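Local coordinates for protein phosphopantothenoylcysteine decarboxylase (PDB 6EOA) that binds flavin mononucleotide and, as a Hal3-type member of the flavin-containing cysteine decarboxylases, probably acts as phosphopantothenoylcysteine decarboxylase in coenzyme A biosynthesis, at residues S78-D81 with V82-S85; Y178-H182 with R183-R187; H188-V191 with V192-L196; D224-S227 with L228-F232. One frame throughout, in Å; residues are numbered along the deposited sequence.

Contact 1 (S78-D81 with V82-S85); sequences SQED and VDNS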
loop_
_atom_site.group_PDB
_atom_site.type_symbol
_atom_site.label_atom_id
_atom_site.label_comp_id
_atom_site.label_asym_id
_atom_site.label_seq_id
_atom_site.Cartn_x
_atom_site.Cartn_y
_atom_site.Cartn_z
ATOM N N SER A 78 18.377 10.934 -11.034
ATOM C CA SER A 78 18.479 12.002 -10.047
ATOM C C SER A 78 18.087 13.351 -10.640
ATOM O O SER A 78 17.860 13.471 -11.846
ATOM C CB SER A 78 19.900 12.076 -9.493
ATOM O OG SER A 78 20.813 12.430 -10.517
ATOM N N GLN A 79 18.015 14.368 -9.789
ATOM C CA GLN A 79 17.700 15.718 -10.234
ATOM C C GLN A 79 18.779 16.223 -11.183
ATOM O O GLN A 79 18.503 16.951 -12.136
ATOM C CB GLN A 79 17.562 16.661 -9.036
ATOM C CG GLN A 79 17.392 18.122 -9.408
ATOM C CD GLN A 79 16.040 18.405 -10.023
ATOM O OE1 GLN A 79 15.002 18.104 -9.431
ATOM N NE2 GLN A 79 16.042 18.983 -11.218
ATOM N N GLU A 80 20.013 15.811 -10.926
ATOM C CA GLU A 80 21.133 16.298 -11.710
ATOM C C GLU A 80 21.183 15.632 -13.079
ATOM O O GLU A 80 21.682 16.221 -14.038
ATOM C CB GLU A 80 22.445 16.088 -10.958
ATOM C CG GLU A 80 23.389 17.280 -11.071
ATOM C CD GLU A 80 22.706 18.601 -10.739
ATOM O OE1 GLU A 80 21.917 18.651 -9.766
ATOM O OE2 GLU A 80 22.952 19.588 -11.462
ATOM N N ASP A 81 20.657 14.414 -13.171
ATOM C CA ASP A 81 20.487 13.761 -14.465
ATOM C C ASP A 81 19.573 14.615 -15.336
ATOM O O ASP A 81 19.855 14.847 -16.512
ATOM C CB ASP A 81 19.908 12.350 -14.307
ATOM C CG ASP A 81 20.891 11.376 -13.680
ATOM O OD1 ASP A 81 22.115 11.579 -13.828
ATOM O OD2 ASP A 81 20.438 10.410 -13.031
ATOM N N VAL A 82 18.477 15.081 -14.742
ATOM C CA VAL A 82 17.539 15.962 -15.432
ATOM C C VAL A 82 18.221 17.267 -15.845
ATOM O O VAL A 82 18.104 17.701 -16.992
ATOM C CB VAL A 82 16.314 16.281 -14.553
ATOM C CG1 VAL A 82 15.461 17.362 -15.201
ATOM C CG2 VAL A 82 15.494 15.025 -14.299
ATOM N N ASP A 83 18.939 17.879 -14.909
ATOM C CA ASP A 83 19.657 19.123 -15.179
ATOM C C ASP A 83 20.699 18.954 -16.284
ATOM O O ASP A 83 20.793 19.791 -17.187
ATOM C CB ASP A 83 20.325 19.640 -13.906
ATOM C CG ASP A 83 19.329 20.246 -12.932
ATOM O OD1 ASP A 83 18.108 20.036 -13.113
ATOM O OD2 ASP A 83 19.765 20.934 -11.982
ATOM N N ASN A 84 21.480 17.878 -16.210
ATOM C CA ASN A 84 22.434 17.552 -17.272
ATOM C C ASN A 84 21.715 17.391 -18.604
ATOM O O ASN A 84 22.206 17.816 -19.650
ATOM C CB ASN A 84 23.203 16.269 -16.947
ATOM C CG ASN A 84 24.295 16.484 -15.920
ATOM O OD1 ASN A 84 24.694 17.613 -15.644
ATOM N ND2 ASN A 84 24.791 15.390 -15.349
ATOM N N SER A 85 20.537 16.781 -18.547
ATOM C CA SER A 85 19.757 16.494 -19.741
ATOM C C SER A 85 19.157 17.765 -20.344
ATOM O O SER A 85 19.017 17.878 -21.564
ATOM C CB SER A 85 18.658 15.483 -19.415
ATOM O OG SER A 85 18.017 15.021 -20.586
#
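A bend at chi2 (71°) folds the Q79 chain back toward D83 one helical turn on, where D83 keeps CG beside its own backbone N (chi1 -74°). Q79 NE2 then donates to D83 OD1 over 3.0 Å, with the oxygen lying in the amide plane of Q79 while the NH2 group meets the carboxylate from above its plane; the two planes are 61° apart. The same pair is joined through the main chain, D83 N reaching Q79 O at 3.0 Å. The E80 carboxylate also comes near, its OE2 3.5 Å from D83 OD2. At the start of helix 79-89, S78 and D81 form a capping box: S78 N gives a hydrogen bond to D81 OD2 at 2.9 Å, and D81 N returns a weak one to S78 OG. Beyond the segments Q79 bonds V103 and V105 through both ends of its amide, and D83 OD2 bonds H100 ND1, so this first turn is tied to strand 105-106 and the chain just before it. The nearby acid groups would probably favour a protonated, positively charged H100, which, with the long, weak ion pair of E80 to R87, would ease the repulsion between E80 and D83.

Contact 2 (Y178-H182 with R183-R187); sequences YMYQH and RLTTR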
loop_
_atom_site.group_PDB
_atom_site.type_symbol
_atom_site.label_atom_id
_atom_site.label_comp_id
_atom_site.label_asym_id
_atom_site.label_seq_id
_atom_site.Cartn_x
_atom_site.Cartn_y
_atom_site.Cartn_z
ATOM N N TYR A 178 6.483 -10.727 -18.147
ATOM C CA TYR A 178 5.656 -11.631 -17.361
ATOM C C TYR A 178 4.785 -10.867 -16.367
ATOM O O TYR A 178 3.761 -11.376 -15.914
ATOM C CB TYR A 178 6.522 -12.666 -16.645
ATOM C CG TYR A 178 6.952 -13.789 -17.559
ATOM C CD1 TYR A 178 6.018 -14.471 -18.328
ATOM C CD2 TYR A 178 8.286 -14.153 -17.675
ATOM C CE1 TYR A 178 6.399 -15.495 -19.177
ATOM C CE2 TYR A 178 8.679 -15.177 -18.522
ATOM C CZ TYR A 178 7.730 -15.844 -19.271
ATOM O OH TYR A 178 8.109 -16.863 -20.116
ATOM N N MET A 179 5.184 -9.644 -16.033
ATOM C CA MET A 179 4.322 -8.785 -15.230
ATOM C C MET A 179 3.181 -8.261 -16.091
ATOM O O MET A 179 2.041 -8.181 -15.639
ATOM C CB MET A 179 5.100 -7.618 -14.617
ATOM C CG MET A 179 5.877 -7.976 -13.360
ATOM S SD MET A 179 6.235 -6.519 -12.359
ATOM C CE MET A 179 7.176 -7.243 -11.017
ATOM N N TYR A 180 3.490 -7.915 -17.338
ATOM C CA TYR A 180 2.470 -7.406 -18.248
ATOM C C TYR A 180 1.479 -8.492 -18.653
ATOM O O TYR A 180 0.300 -8.212 -18.860
ATOM C CB TYR A 180 3.101 -6.793 -19.500
ATOM C CG TYR A 180 2.073 -6.147 -20.405
ATOM C CD1 TYR A 180 1.525 -4.912 -20.085
ATOM C CD2 TYR A 180 1.630 -6.783 -21.562
ATOM C CE1 TYR A 180 0.576 -4.321 -20.889
ATOM C CE2 TYR A 180 0.678 -6.192 -22.377
ATOM C CZ TYR A 180 0.157 -4.958 -22.032
ATOM O OH TYR A 180 -0.790 -4.352 -22.826
ATOM N N GLN A 181 1.959 -9.729 -18.764
ATOM C CA GLN A 181 1.108 -10.853 -19.151
ATOM C C GLN A 181 0.247 -11.364 -18.001
ATOM O O GLN A 181 -0.680 -12.145 -18.221
ATOM C CB GLN A 181 1.958 -12.000 -19.698
ATOM C CG GLN A 181 2.614 -11.705 -21.028
ATOM C CD GLN A 181 3.495 -12.840 -21.496
ATOM O OE1 GLN A 181 3.033 -13.970 -21.667
ATOM N NE2 GLN A 181 4.777 -12.550 -21.702
ATOM N N HIS A 182 0.567 -10.933 -16.784
ATOM C CA HIS A 182 -0.209 -11.282 -15.594
ATOM C C HIS A 182 -1.689 -10.952 -15.805
ATOM O O HIS A 182 -2.025 -9.965 -16.459
ATOM C CB HIS A 182 0.347 -10.542 -14.372
ATOM C CG HIS A 182 -0.123 -11.080 -13.059
ATOM N ND1 HIS A 182 -1.285 -10.654 -12.450
ATOM C CD2 HIS A 182 0.426 -11.991 -12.220
ATOM C CE1 HIS A 182 -1.434 -11.286 -11.302
ATOM N NE2 HIS A 182 -0.409 -12.103 -11.137
ATOM N N ARG A 183 -2.563 -11.786 -15.253
ATOM C CA ARG A 183 -3.998 -11.662 -15.478
ATOM C C ARG A 183 -4.565 -10.327 -15.011
ATOM O O ARG A 183 -5.531 -9.817 -15.589
ATOM C CB ARG A 183 -4.741 -12.802 -14.779
ATOM C CG ARG A 183 -6.186 -12.964 -15.223
ATOM C CD ARG A 183 -6.452 -14.396 -15.655
ATOM N NE ARG A 183 -7.846 -14.620 -16.028
ATOM C CZ ARG A 183 -8.524 -15.728 -15.746
ATOM N NH1 ARG A 183 -7.936 -16.715 -15.083
ATOM N NH2 ARG A 183 -9.791 -15.849 -16.125
ATOM N N LEU A 184 -3.962 -9.761 -13.969
ATOM C CA LEU A 184 -4.490 -8.552 -13.350
ATOM C C LEU A 184 -4.126 -7.287 -14.117
ATOM O O LEU A 184 -4.735 -6.236 -13.912
ATOM C CB LEU A 184 -3.993 -8.445 -11.912
ATOM C CG LEU A 184 -4.459 -9.581 -11.000
ATOM C CD1 LEU A 184 -3.924 -9.402 -9.599
ATOM C CD2 LEU A 184 -5.978 -9.660 -10.991
ATOM N N THR A 185 -3.132 -7.386 -14.991
ATOM C CA THR A 185 -2.703 -6.245 -15.788
ATOM C C THR A 185 -3.820 -5.754 -16.702
ATOM O O THR A 185 -4.134 -4.564 -16.735
ATOM C CB THR A 185 -1.477 -6.590 -16.642
ATOM O OG1 THR A 185 -0.361 -6.856 -15.785
ATOM C CG2 THR A 185 -1.134 -5.432 -17.574
ATOM N N THR A 186 -4.417 -6.680 -17.442
ATOM C CA THR A 186 -5.471 -6.338 -18.387
ATOM C C THR A 186 -6.734 -5.866 -17.672
ATOM O O THR A 186 -7.467 -5.025 -18.185
ATOM C CB THR A 186 -5.813 -7.531 -19.290
ATOM O OG1 THR A 186 -6.191 -8.651 -18.479
ATOM C CG2 THR A 186 -4.605 -7.912 -20.131
ATOM N N ARG A 187 -6.987 -6.412 -16.487
ATOM C CA ARG A 187 -8.118 -5.973 -15.677
ATOM C C ARG A 187 -7.906 -4.549 -15.147
ATOM O O ARG A 187 -8.865 -3.793 -14.985
ATOM C CB ARG A 187 -8.353 -6.940 -14.515
ATOM C CG ARG A 187 -9.495 -6.541 -13.591
ATOM C CD ARG A 187 -9.708 -7.564 -12.482
ATOM N NE ARG A 187 -10.187 -8.842 -13.001
ATOM C CZ ARG A 187 -10.310 -9.950 -12.275
ATOM N NH1 ARG A 187 -9.984 -9.947 -10.987
ATOM N NH2 ARG A 187 -10.756 -11.065 -12.839
#
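T185 OG1 donates to M179 O over 2.7 Å, the shortest of three hydrogen bonds across the turn from helix 177-180 into helix 183-195. H182 supplies the N-cap: its ND1 accepts from L184 N at 3.2 Å in a nearly straight bond (166°), the N-H approaching 26° out of the ring plane. Between backbones, T185 N reaches H182 O at 3.2 Å from above the carbonyl plane.

Among the apolar contacts, the H182 ring and the L184 side chain run side by side, CE1 of H182 lying 3.5 Å from CG of L184. On T185 the methyl is anti to the backbone N, with OG1 beside that N, and this sends the two branches to different partners: CG2 packs at 3.7 Å from CD1 of Y180, the side chains crossing at about a right angle.

R161 of the second subunit also bonds T185 OG1 and packs on H182. Helix 177-180 follows A174 and M175 of the FMN pocket, and M179 touches FMN, so the turn joins the flavin site to the subunit interface. Acceptance by ND1 implies that H182, if neutral, carries its proton on NE2, and the cationic R161 would probably polarise the T185 hydroxyl further.

Contact 3 (H188-V191 with V192-L196); sequences HLAV and VQEDL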
loop_
_atom_site.group_PDB
_atom_site.type_symbol
_atom_site.label_atom_id
_atom_site.label_comp_id
_atom_site.label_asym_id
_atom_site.label_seq_id
_atom_site.Cartn_x
_atom_site.Cartn_y
_atom_site.Cartn_z
ATOM N N HIS A 188 -6.654 -4.186 -14.881
ATOM C CA HIS A 188 -6.337 -2.842 -14.396
ATOM C C HIS A 188 -6.304 -1.835 -15.540
ATOM O O HIS A 188 -6.730 -0.688 -15.377
ATOM C CB HIS A 188 -5.002 -2.829 -13.650
ATOM C CG HIS A 188 -5.014 -3.614 -12.375
ATOM N ND1 HIS A 188 -3.866 -3.923 -11.678
ATOM C CD2 HIS A 188 -6.038 -4.162 -11.675
ATOM C CE1 HIS A 188 -4.181 -4.624 -10.603
ATOM N NE2 HIS A 188 -5.492 -4.780 -10.577
ATOM N N LEU A 189 -5.790 -2.262 -16.691
ATOM C CA LEU A 189 -5.823 -1.429 -17.886
ATOM C C LEU A 189 -7.269 -1.132 -18.253
ATOM O O LEU A 189 -7.588 -0.039 -18.707
ATOM C CB LEU A 189 -5.107 -2.105 -19.061
ATOM C CG LEU A 189 -3.587 -2.269 -18.988
ATOM C CD1 LEU A 189 -3.085 -3.048 -20.204
ATOM C CD2 LEU A 189 -2.888 -0.918 -18.884
ATOM N N ALA A 190 -8.139 -2.115 -18.042
ATOM C CA ALA A 190 -9.563 -1.962 -18.321
ATOM C C ALA A 190 -10.200 -0.922 -17.404
ATOM O O ALA A 190 -10.908 -0.029 -17.869
ATOM C CB ALA A 190 -10.277 -3.300 -18.181
ATOM N N VAL A 191 -9.947 -1.049 -16.104
ATOM C CA VAL A 191 -10.436 -0.086 -15.121
ATOM C C VAL A 191 -9.911 1.315 -15.427
ATOM O O VAL A 191 -10.663 2.284 -15.477
ATOM C CB VAL A 191 -10.026 -0.487 -13.688
ATOM C CG1 VAL A 191 -10.266 0.662 -12.719
ATOM C CG2 VAL A 191 -10.778 -1.730 -13.249
ATOM N N VAL A 192 -8.608 1.409 -15.649
ATOM C CA VAL A 192 -7.961 2.680 -15.939
ATOM C C VAL A 192 -8.512 3.336 -17.219
ATOM O O VAL A 192 -8.655 4.562 -17.294
ATOM C CB VAL A 192 -6.432 2.467 -16.038
ATOM C CG1 VAL A 192 -5.769 3.539 -16.862
ATOM C CG2 VAL A 192 -5.827 2.403 -14.640
ATOM N N GLN A 193 -8.863 2.516 -18.206
ATOM C CA GLN A 193 -9.313 3.021 -19.506
ATOM C C GLN A 193 -10.796 3.377 -19.547
ATOM O O GLN A 193 -11.169 4.509 -19.831
ATOM C CB GLN A 193 -9.015 1.993 -20.601
ATOM C CG GLN A 193 -7.914 2.412 -21.547
ATOM C CD GLN A 193 -7.542 1.321 -22.533
ATOM O OE1 GLN A 193 -7.226 0.194 -22.144
ATOM N NE2 GLN A 193 -7.595 1.646 -23.822
ATOM N N GLU A 194 -11.637 2.386 -19.283
ATOM C CA GLU A 194 -13.081 2.558 -19.366
ATOM C C GLU A 194 -13.629 3.421 -18.237
ATOM O O GLU A 194 -14.411 4.348 -18.481
ATOM C CB GLU A 194 -13.789 1.202 -19.362
ATOM C CG GLU A 194 -13.471 0.354 -20.581
ATOM C CD GLU A 194 -13.607 -1.146 -20.322
ATOM O OE1 GLU A 194 -14.190 -1.541 -19.279
ATOM O OE2 GLU A 194 -13.133 -1.931 -21.176
ATOM N N ASP A 195 -13.227 3.115 -17.006
ATOM C CA ASP A 195 -13.764 3.805 -15.841
ATOM C C ASP A 195 -13.182 5.208 -15.666
ATOM O O ASP A 195 -13.910 6.153 -15.374
ATOM C CB ASP A 195 -13.508 2.982 -14.576
ATOM C CG ASP A 195 -14.254 1.658 -14.568
ATOM O OD1 ASP A 195 -14.868 1.311 -15.596
ATOM O OD2 ASP A 195 -14.217 0.964 -13.525
ATOM N N LEU A 196 -11.871 5.342 -15.839
ATOM C CA LEU A 196 -11.196 6.598 -15.527
ATOM C C LEU A 196 -10.947 7.468 -16.758
ATOM O O LEU A 196 -10.633 8.651 -16.633
ATOM C CB LEU A 196 -9.874 6.318 -14.814
ATOM C CG LEU A 196 -9.969 5.472 -13.543
ATOM C CD1 LEU A 196 -8.657 5.507 -12.778
ATOM C CD2 LEU A 196 -11.113 5.949 -12.664
#
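Bonds from i to i+4 carry the backbone from H188 to E194, V192 N to H188 O at 2.8 Å being the shortest, before the helix widens into a pi-type turn where V191 O accepts weak bonds from both D195 N and L196 N. The segments form the C-terminal part of helix 183-195, which precedes edge strand 199-200 in the parallel, Rossmann-like flavoprotein fold.

The side chains of V191 and D195 meet obliquely on one flank. D195 holds CG beside its backbone N (chi1 -65°), and from there OD2 comes to 4.0 Å from CG1 of V191, a loose contact between a methyl and a carboxylate whose polar partner is R187 of the third subunit, in a salt bridge. CB of D195 sits much closer in, 3.1 Å from V191 O. CG2 of V192, anti to the carbonyl carbon, rests 3.3 Å from H188 O. V192 and H188 both pack on L144 of helix 141-149, so this flank is buried against that helix, with H188 also touching G149 of the second subunit, whereas Q193 and E194 run outward. The E194 chain is extended beyond CG, yet its carboxylate stays near the preceding turn, with OE2 4.4 Å from CB of A190. L196 packs on H182 of the third subunit and brings its CG within 3.8 Å of V191 O.

Contact 4 (D224-S227 with L228-F232); sequences DIVS and LIEGF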
loop_
_atom_site.group_PDB
_atom_site.type_symbol
_atom_site.label_atom_id
_atom_site.label_comp_id
_atom_site.label_asym_id
_atom_site.label_seq_id
_atom_site.Cartn_x
_atom_site.Cartn_y
_atom_site.Cartn_z
ATOM N N ASP A 224 8.677 8.860 -28.934
ATOM C CA ASP A 224 7.284 8.730 -29.328
ATOM C C ASP A 224 6.392 9.388 -28.285
ATOM O O ASP A 224 5.423 10.060 -28.630
ATOM C CB ASP A 224 6.910 7.260 -29.523
ATOM C CG ASP A 224 7.645 6.626 -30.690
ATOM O OD1 ASP A 224 8.040 7.367 -31.617
ATOM O OD2 ASP A 224 7.829 5.390 -30.683
ATOM N N ILE A 225 6.737 9.207 -27.012
ATOM C CA ILE A 225 6.025 9.860 -25.915
ATOM C C ILE A 225 5.985 11.371 -26.092
ATOM O O ILE A 225 4.934 11.995 -25.949
ATOM C CB ILE A 225 6.672 9.560 -24.550
ATOM C CG1 ILE A 225 6.852 8.057 -24.361
ATOM C CG2 ILE A 225 5.830 10.144 -23.424
ATOM C CD1 ILE A 225 5.558 7.328 -24.266
ATOM N N VAL A 226 7.143 11.950 -26.396
ATOM C CA VAL A 226 7.265 13.395 -26.545
ATOM C C VAL A 226 6.390 13.907 -27.686
ATOM O O VAL A 226 5.709 14.922 -27.543
ATOM C CB VAL A 226 8.729 13.817 -26.792
ATOM C CG1 VAL A 226 8.812 15.297 -27.141
ATOM C CG2 VAL A 226 9.581 13.515 -25.574
ATOM N N SER A 227 6.395 13.194 -28.809
ATOM C CA SER A 227 5.620 13.621 -29.969
ATOM C C SER A 227 4.125 13.397 -29.735
ATOM O O SER A 227 3.294 14.106 -30.304
ATOM C CB SER A 227 6.079 12.896 -31.241
ATOM O OG SER A 227 5.492 11.612 -31.351
ATOM N N LEU A 228 3.782 12.412 -28.908
ATOM C CA LEU A 228 2.397 12.257 -28.477
ATOM C C LEU A 228 1.998 13.492 -27.683
ATOM O O LEU A 228 0.919 14.050 -27.882
ATOM C CB LEU A 228 2.201 10.999 -27.626
ATOM C CG LEU A 228 2.387 9.625 -28.281
ATOM C CD1 LEU A 228 1.881 8.521 -27.357
ATOM C CD2 LEU A 228 1.713 9.550 -29.645
ATOM N N ILE A 229 2.891 13.915 -26.793
ATOM C CA ILE A 229 2.677 15.099 -25.967
ATOM C C ILE A 229 2.520 16.364 -26.815
ATOM O O ILE A 229 1.620 17.172 -26.578
ATOM C CB ILE A 229 3.833 15.286 -24.970
ATOM C CG1 ILE A 229 3.769 14.209 -23.887
ATOM C CG2 ILE A 229 3.790 16.673 -24.343
ATOM C CD1 ILE A 229 4.881 14.300 -22.869
ATOM N N GLU A 230 3.386 16.525 -27.810
ATOM C CA GLU A 230 3.324 17.689 -28.692
ATOM C C GLU A 230 2.043 17.693 -29.523
ATOM O O GLU A 230 1.553 18.751 -29.918
ATOM C CB GLU A 230 4.548 17.733 -29.607
ATOM C CG GLU A 230 5.529 18.845 -29.266
ATOM C CD GLU A 230 6.970 18.372 -29.269
ATOM O OE1 GLU A 230 7.243 17.300 -29.849
ATOM O OE2 GLU A 230 7.829 19.070 -28.686
ATOM N N GLY A 231 1.499 16.504 -29.773
ATOM C CA GLY A 231 0.230 16.373 -30.466
ATOM C C GLY A 231 -0.925 16.900 -29.635
ATOM O O GLY A 231 -1.917 17.397 -30.172
ATOM N N PHE A 232 -0.793 16.791 -28.315
ATOM C CA PHE A 232 -1.791 17.324 -27.395
ATOM C C PHE A 232 -1.625 18.826 -27.223
ATOM O O PHE A 232 -2.607 19.553 -27.065
ATOM C CB PHE A 232 -1.703 16.631 -26.036
ATOM C CG PHE A 232 -2.584 15.427 -25.918
ATOM C CD1 PHE A 232 -3.876 15.546 -25.436
ATOM C CD2 PHE A 232 -2.127 14.177 -26.299
ATOM C CE1 PHE A 232 -4.697 14.442 -25.330
ATOM C CE2 PHE A 232 -2.942 13.067 -26.195
ATOM C CZ PHE A 232 -4.227 13.200 -25.709
#
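D224 O is gripped by two donors, L228 N at 2.9 Å and the hydroxyl S227 OG at 3.1 Å. The hydroxyl reaches back because chi1 of S227 (82°) puts OG between its backbone N and carbonyl carbon; it approaches at a C=O...O angle of 120°, while the amide comes in more nearly head-on at 157°. CG of L228 also packs against this oxygen, 3.1 Å away. The main-chain bonds continue with E230 N to V226 O at 2.8 Å. This is the middle of helix 222-237, which lies against the parallel sheet of the Rossmann-like flavoprotein fold: I225 and I229 both rest on V135 of strand 133-139, and I229 also meets L57 of helix 50-59. Along this buried flank CG2 of I225 and CD1 of I229 are 4.3 Å apart, a light apolar contact. V226 and E230 lie side by side and point the same way, and bending at chi2 brings the acid alongside the valine, with OE1 3.7 Å from CG1 of V226. The other carboxylate oxygen, OE2, is hydrogen-bonded to S60 OG just beyond helix 50-59.

Overall arrangement
None of the four contacts closes a long loop: each joins adjoining segments, and they follow one another in series without nesting or crossing. Contact 1 opens helix 79-89, within the crossover from strand 63-69 to edge strand 105-106. Far along the chain, contact 2 turns from helix 177-180 into helix 183-195, which contact 3 carries toward strand 199-200 at the other edge. These two touch, Y180 OH lying 3.7 Å from L189 CD1, and both face other subunits of the trimer. Contact 4, on helix 222-237, packs on the inner strands 133-139 and 169-173; its centre is about 21 Å from those of contacts 1 and 3.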